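Local coordinates for Lin0431 protein (Listeria innocua, PDB 3LD7), which is of unknown function but belongs to the NusG domain II family, here as a mainly beta domain covering most of the full-length protein, at residues Ala10-Asn15 / Val84-Lys89; Gln41-Glu46 / Ile77-His82. All coordinates share one frame; numbering follows the deposited sequence. Where two conformers were deposited one is given.

Contact 1: residues Ala10-Asn15 / Val84-Lys89; sequences AIISQN and VFVEIK
Val84 enters the strand pair opposite Gln14, but its side chain meets the backbone of Ser13: CG1 lies 3.8 Å from Ser13 O, and the CA-H of Val84 points at the same oxygen in a C-H...O contact. The axes of strands 10-14 and 84-89 run antiparallel, at 163°. Phe85 and Ser13 form a hydrogen-bonded pair, Ser13 N giving to Phe85 O at 2.8 Å and Phe85 N to Ser13 O at 3.0 Å. CG of Phe85 is anti to the backbone N (chi1 -176°); the ring beyond it leads away from segment 10-15, and the small side chain of Ser13 occupies the same sheet face. Val86 turns to the other face, where it sits beside Ile12 and points the same way. Val86 CG2 and Ile12 CG1 meet at 4.0 Å; beta-branched side chains suit such a place because they tolerate the extended backbone and cover it closely. The next residue, Glu87, closes a second hydrogen-bonded pair: Ile11 N gives to Glu87 O at 2.8 Å, nearly straight (176°), and Glu87 N to Ile11 O at 2.9 Å. Ile88 returns to the valine face, its CG1 4.3 Å from Ala10 CB, a methyl that fills the row with little bulk. At the end Lys89 sends its extended aliphatic chain past Ile11, leaving NZ in a long salt bridge with Glu87 OE1 at 4.0 Å; both charged groups lie on the Ile11 side of the sheet, the more exposed one. Both strands are interior to a four-stranded antiparallel sheet: strand 17-23 flanks 8-14, and strand 76-79 flanks 84-90. In the second sheet, Ile35 (strand 30-36) touches Ile12 and Val84, Ile52 (strand 51-57) touches Ala10, Ile12 and Ile88, and Met45 (strand 42-48) touches Val86.

Contact 2: residues Gln41-Glu46 / Ile77-His82; sequences QYNLME and IVCLPH
His82 ND1 stands 3.3 Å from Tyr42 O, which approaches the imidazole at its edge and in its plane. The side-chain amide of Asn43, its plane turned 78° from that of the imidazole, is the second polar group here; both approach the same edge of the ring, at ND1, in a largely buried spot. Gln41 covers one face of the ring. Its CB sits 3.6 Å from the ring centroid in a CH-pi contact, while the amide end passes on toward the rim, with NE2 3.7 Å from His82 CD2. With Gln41 CG beside its backbone N (chi1 -55°), CG too lies near the imidazole. A flat, polar-edged ring suits this place, offering a face to methylene groups and an edge to polar ones. Cys79, with a small side chain, packs against Asn43. A weak backbone bond from His82 N to Cys79 O, 3.3 Å, closes the turn that brings the imidazole here, and Asn58 also touches the His82 side chain. The turn of the hairpin of strands 76-79 and 84-90 here rests on the start of strand 42-48, an inter-sheet contact of this two-sheet NusG II-family domain.

Overall arrangement
Contact 1 joins two interior strands within one sheet, and contact 2 connects that sheet's edge strand and following turn to the central strand of the other. The backbone ladder and aliphatic row of contact 1 belong to the buried middle of the domain, whereas the partly buried contact 2 relies on an aromatic ring, amides and a carbonyl near one end. Their centres are about 10 Å apart. Strand 84-90 links them: probable hydrogen bonds pair Val84 O with Cys79 N and Val86 N with Ile77 O, and Val84 also packs on Asn43. In this NusG II-family domain, contact 1 builds one sheet and contact 2 bridges it to the other.

Contact 1: residues Ala10-Asn15 / Val84-Lys89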
# COMPACT_ATOMS: atom_id res chain seq x y z
N ALA A 10 6.68 2.36 -4.63
CA ALA A 10 5.44 2.54 -3.91
C ALA A 10 5.72 3.33 -2.64
O ALA A 10 6.57 2.94 -1.83
CB ALA A 10 4.83 1.20 -3.57
N ILE A 11 5.00 4.43 -2.46
CA ILE A 11 5.14 5.26 -1.27
C ILE A 11 3.92 5.00 -0.40
O ILE A 11 2.78 5.22 -0.80
CB ILE A 11 5.23 6.77 -1.64
CG1 ILE A 11 6.23 7.01 -2.78
CG2 ILE A 11 5.53 7.62 -0.38
CD1 ILE A 11 7.61 6.75 -2.40
N ILE A 12 4.17 4.49 0.80
CA ILE A 12 3.08 4.13 1.71
C ILE A 12 3.11 5.05 2.92
O ILE A 12 4.13 5.12 3.63
CB ILE A 12 3.23 2.66 2.16
CG1 ILE A 12 3.26 1.72 0.94
CG2 ILE A 12 2.11 2.28 3.13
CD1 ILE A 12 4.66 1.27 0.49
N SER A 13 2.00 5.74 3.16
CA SER A 13 1.90 6.77 4.20
C SER A 13 0.75 6.51 5.14
O SER A 13 -0.23 5.87 4.77
CB SER A 13 1.64 8.14 3.57
OG SER A 13 2.74 8.55 2.77
N GLN A 14 0.87 7.05 6.34
CA GLN A 14 -0.23 7.04 7.30
C GLN A 14 -0.33 8.47 7.86
O GLN A 14 0.65 9.00 8.39
CB GLN A 14 0.07 6.05 8.41
CG GLN A 14 -0.94 6.01 9.54
CD GLN A 14 -0.38 5.27 10.77
OE1 GLN A 14 0.80 5.43 11.14
NE2 GLN A 14 -1.23 4.48 11.41
N ASN A 15 -1.50 9.08 7.69
CA ASN A 15 -1.71 10.50 8.00
C ASN A 15 -0.68 11.42 7.34
O ASN A 15 -0.22 12.42 7.94
CB ASN A 15 -1.81 10.74 9.50
CG ASN A 15 -2.46 12.09 9.82
OD1 ASN A 15 -3.26 12.62 9.03
ND2 ASN A 15 -2.11 12.67 10.97
N VAL A 84 -4.56 5.88 5.45
CA VAL A 84 -3.47 5.18 4.78
C VAL A 84 -3.55 5.45 3.30
O VAL A 84 -4.63 5.39 2.70
CB VAL A 84 -3.51 3.66 5.08
CG1 VAL A 84 -2.55 2.90 4.15
CG2 VAL A 84 -3.12 3.41 6.56
N PHE A 85 -2.40 5.77 2.71
CA PHE A 85 -2.37 6.06 1.28
C PHE A 85 -1.17 5.37 0.66
O PHE A 85 -0.07 5.39 1.24
CB PHE A 85 -2.25 7.57 1.10
CG PHE A 85 -2.30 8.05 -0.33
CD1 PHE A 85 -3.42 7.82 -1.12
CD2 PHE A 85 -1.25 8.78 -0.85
CE1 PHE A 85 -3.47 8.32 -2.44
CE2 PHE A 85 -1.28 9.26 -2.14
CZ PHE A 85 -2.38 9.02 -2.95
N VAL A 86 -1.38 4.77 -0.51
CA VAL A 86 -0.28 4.22 -1.28
C VAL A 86 -0.27 4.93 -2.63
O VAL A 86 -1.31 5.04 -3.29
CB VAL A 86 -0.49 2.72 -1.55
CG1 VAL A 86 0.65 2.17 -2.44
CG2 VAL A 86 -0.60 1.94 -0.25
N GLU A 87 0.89 5.44 -3.03
CA GLU A 87 1.04 6.06 -4.33
C GLU A 87 2.20 5.37 -5.03
O GLU A 87 3.27 5.23 -4.45
CB GLU A 87 1.38 7.54 -4.16
CG GLU A 87 1.67 8.22 -5.44
CD GLU A 87 1.87 9.72 -5.27
OE1 GLU A 87 2.03 10.21 -4.13
OE2 GLU A 87 1.87 10.40 -6.31
N ILE A 88 1.99 4.95 -6.28
CA ILE A 88 3.08 4.41 -7.08
C ILE A 88 3.59 5.47 -8.03
O ILE A 88 2.81 6.07 -8.80
CB ILE A 88 2.65 3.16 -7.85
CG1 ILE A 88 2.18 2.09 -6.84
CG2 ILE A 88 3.80 2.63 -8.74
CD1 ILE A 88 1.86 0.76 -7.48
N LYS A 89 4.90 5.73 -7.95
CA LYS A 89 5.53 6.79 -8.73
C LYS A 89 6.61 6.22 -9.63
O LYS A 89 7.34 5.31 -9.25
CB LYS A 89 6.17 7.83 -7.81
CG LYS A 89 5.22 8.56 -6.86
CD LYS A 89 5.96 9.67 -6.11
CE LYS A 89 5.01 10.53 -5.30
NZ LYS A 89 5.67 11.73 -4.70

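Contact 2: residues Gln41-Glu46 / Ile77-His82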
# COMPACT_ATOMS: atom_id res chain seq x y z
N GLN A 41 -7.38 -0.08 14.82
CA GLN A 41 -7.26 0.05 13.38
C GLN A 41 -5.97 -0.59 12.87
O GLN A 41 -4.88 -0.36 13.43
CB GLN A 41 -7.29 1.52 12.96
CG GLN A 41 -8.51 2.27 13.47
CD GLN A 41 -8.24 3.76 13.60
OE1 GLN A 41 -8.72 4.41 14.51
NE2 GLN A 41 -7.47 4.30 12.66
N TYR A 42 -6.08 -1.38 11.82
CA TYR A 42 -4.89 -1.88 11.16
C TYR A 42 -5.09 -2.02 9.67
O TYR A 42 -6.23 -2.10 9.19
CB TYR A 42 -4.46 -3.25 11.74
CG TYR A 42 -5.32 -4.40 11.27
CD1 TYR A 42 -6.52 -4.69 11.90
CD2 TYR A 42 -4.94 -5.19 10.19
CE1 TYR A 42 -7.34 -5.71 11.47
CE2 TYR A 42 -5.74 -6.23 9.75
CZ TYR A 42 -6.95 -6.49 10.40
OH TYR A 42 -7.77 -7.51 9.99
N ASN A 43 -3.98 -2.07 8.94
CA ASN A 43 -3.98 -2.45 7.53
C ASN A 43 -2.81 -3.36 7.31
O ASN A 43 -1.65 -2.98 7.58
CB ASN A 43 -3.84 -1.23 6.57
CG ASN A 43 -5.03 -0.27 6.66
OD1 ASN A 43 -5.97 -0.29 5.83
ND2 ASN A 43 -4.98 0.56 7.63
N LEU A 44 -3.10 -4.55 6.80
CA LEU A 44 -2.07 -5.52 6.47
C LEU A 44 -1.68 -5.31 5.02
O LEU A 44 -2.48 -5.55 4.11
CB LEU A 44 -2.59 -6.93 6.68
CG LEU A 44 -1.61 -8.07 6.42
CD1 LEU A 44 -0.32 -7.92 7.22
CD2 LEU A 44 -2.30 -9.36 6.76
N MSE A 45 -0.48 -4.78 4.81
CA MSE A 45 0.04 -4.49 3.49
C MSE A 45 0.79 -5.69 2.96
O MSE A 45 1.45 -6.40 3.72
CB MSE A 45 1.03 -3.31 3.58
CG MSE A 45 0.46 -2.09 4.31
SE MSE A 45 -1.22 -1.43 3.60
CE MSE A 45 -0.67 -1.25 1.71
N GLU A 46 0.72 -5.89 1.65
CA GLU A 46 1.37 -7.03 1.03
C GLU A 46 2.03 -6.58 -0.25
O GLU A 46 1.40 -5.97 -1.11
CB GLU A 46 0.36 -8.15 0.73
CG GLU A 46 1.00 -9.39 0.14
CD GLU A 46 -0.01 -10.48 -0.19
OE1 GLU A 46 -1.23 -10.24 -0.04
OE2 GLU A 46 0.41 -11.59 -0.57
N ILE A 77 -3.79 3.55 -3.79
CA ILE A 77 -4.71 2.83 -2.92
C ILE A 77 -5.01 3.74 -1.76
O ILE A 77 -4.12 4.40 -1.23
CB ILE A 77 -4.10 1.52 -2.35
CG1 ILE A 77 -3.61 0.63 -3.49
CG2 ILE A 77 -5.14 0.76 -1.51
CD1 ILE A 77 -2.75 -0.55 -3.01
N VAL A 78 -6.27 3.82 -1.35
CA VAL A 78 -6.56 4.67 -0.21
C VAL A 78 -7.44 3.95 0.79
O VAL A 78 -8.41 3.26 0.41
CB VAL A 78 -7.21 5.97 -0.64
CG1 VAL A 78 -8.45 5.66 -1.41
CG2 VAL A 78 -7.52 6.83 0.57
N CYS A 79 -7.09 4.08 2.06
CA CYS A 79 -7.97 3.66 3.14
C CYS A 79 -8.21 4.90 3.96
O CYS A 79 -7.42 5.25 4.83
CB CYS A 79 -7.36 2.55 4.01
SG CYS A 79 -8.47 2.11 5.39
N LEU A 80 -9.29 5.61 3.62
CA LEU A 80 -9.53 6.93 4.22
C LEU A 80 -9.73 6.90 5.76
O LEU A 80 -9.11 7.67 6.48
CB LEU A 80 -10.67 7.67 3.50
CG LEU A 80 -10.27 9.06 3.07
CD1 LEU A 80 -11.36 9.68 2.26
CD2 LEU A 80 -9.94 9.93 4.28
N PRO A 81 -10.56 5.99 6.26
CA PRO A 81 -10.77 5.96 7.72
C PRO A 81 -9.49 5.75 8.51
O PRO A 81 -9.38 6.24 9.64
CB PRO A 81 -11.73 4.77 7.92
CG PRO A 81 -12.49 4.72 6.60
CD PRO A 81 -11.43 5.04 5.55
N HIS A 82 -8.53 5.01 7.95
CA HIS A 82 -7.26 4.79 8.65
C HIS A 82 -6.17 5.74 8.19
O HIS A 82 -5.02 5.64 8.65
CB HIS A 82 -6.81 3.34 8.44
CG HIS A 82 -7.74 2.33 9.06
ND1 HIS A 82 -7.51 0.98 9.00
CD2 HIS A 82 -8.91 2.48 9.74
CE1 HIS A 82 -8.48 0.33 9.63
NE2 HIS A 82 -9.35 1.23 10.07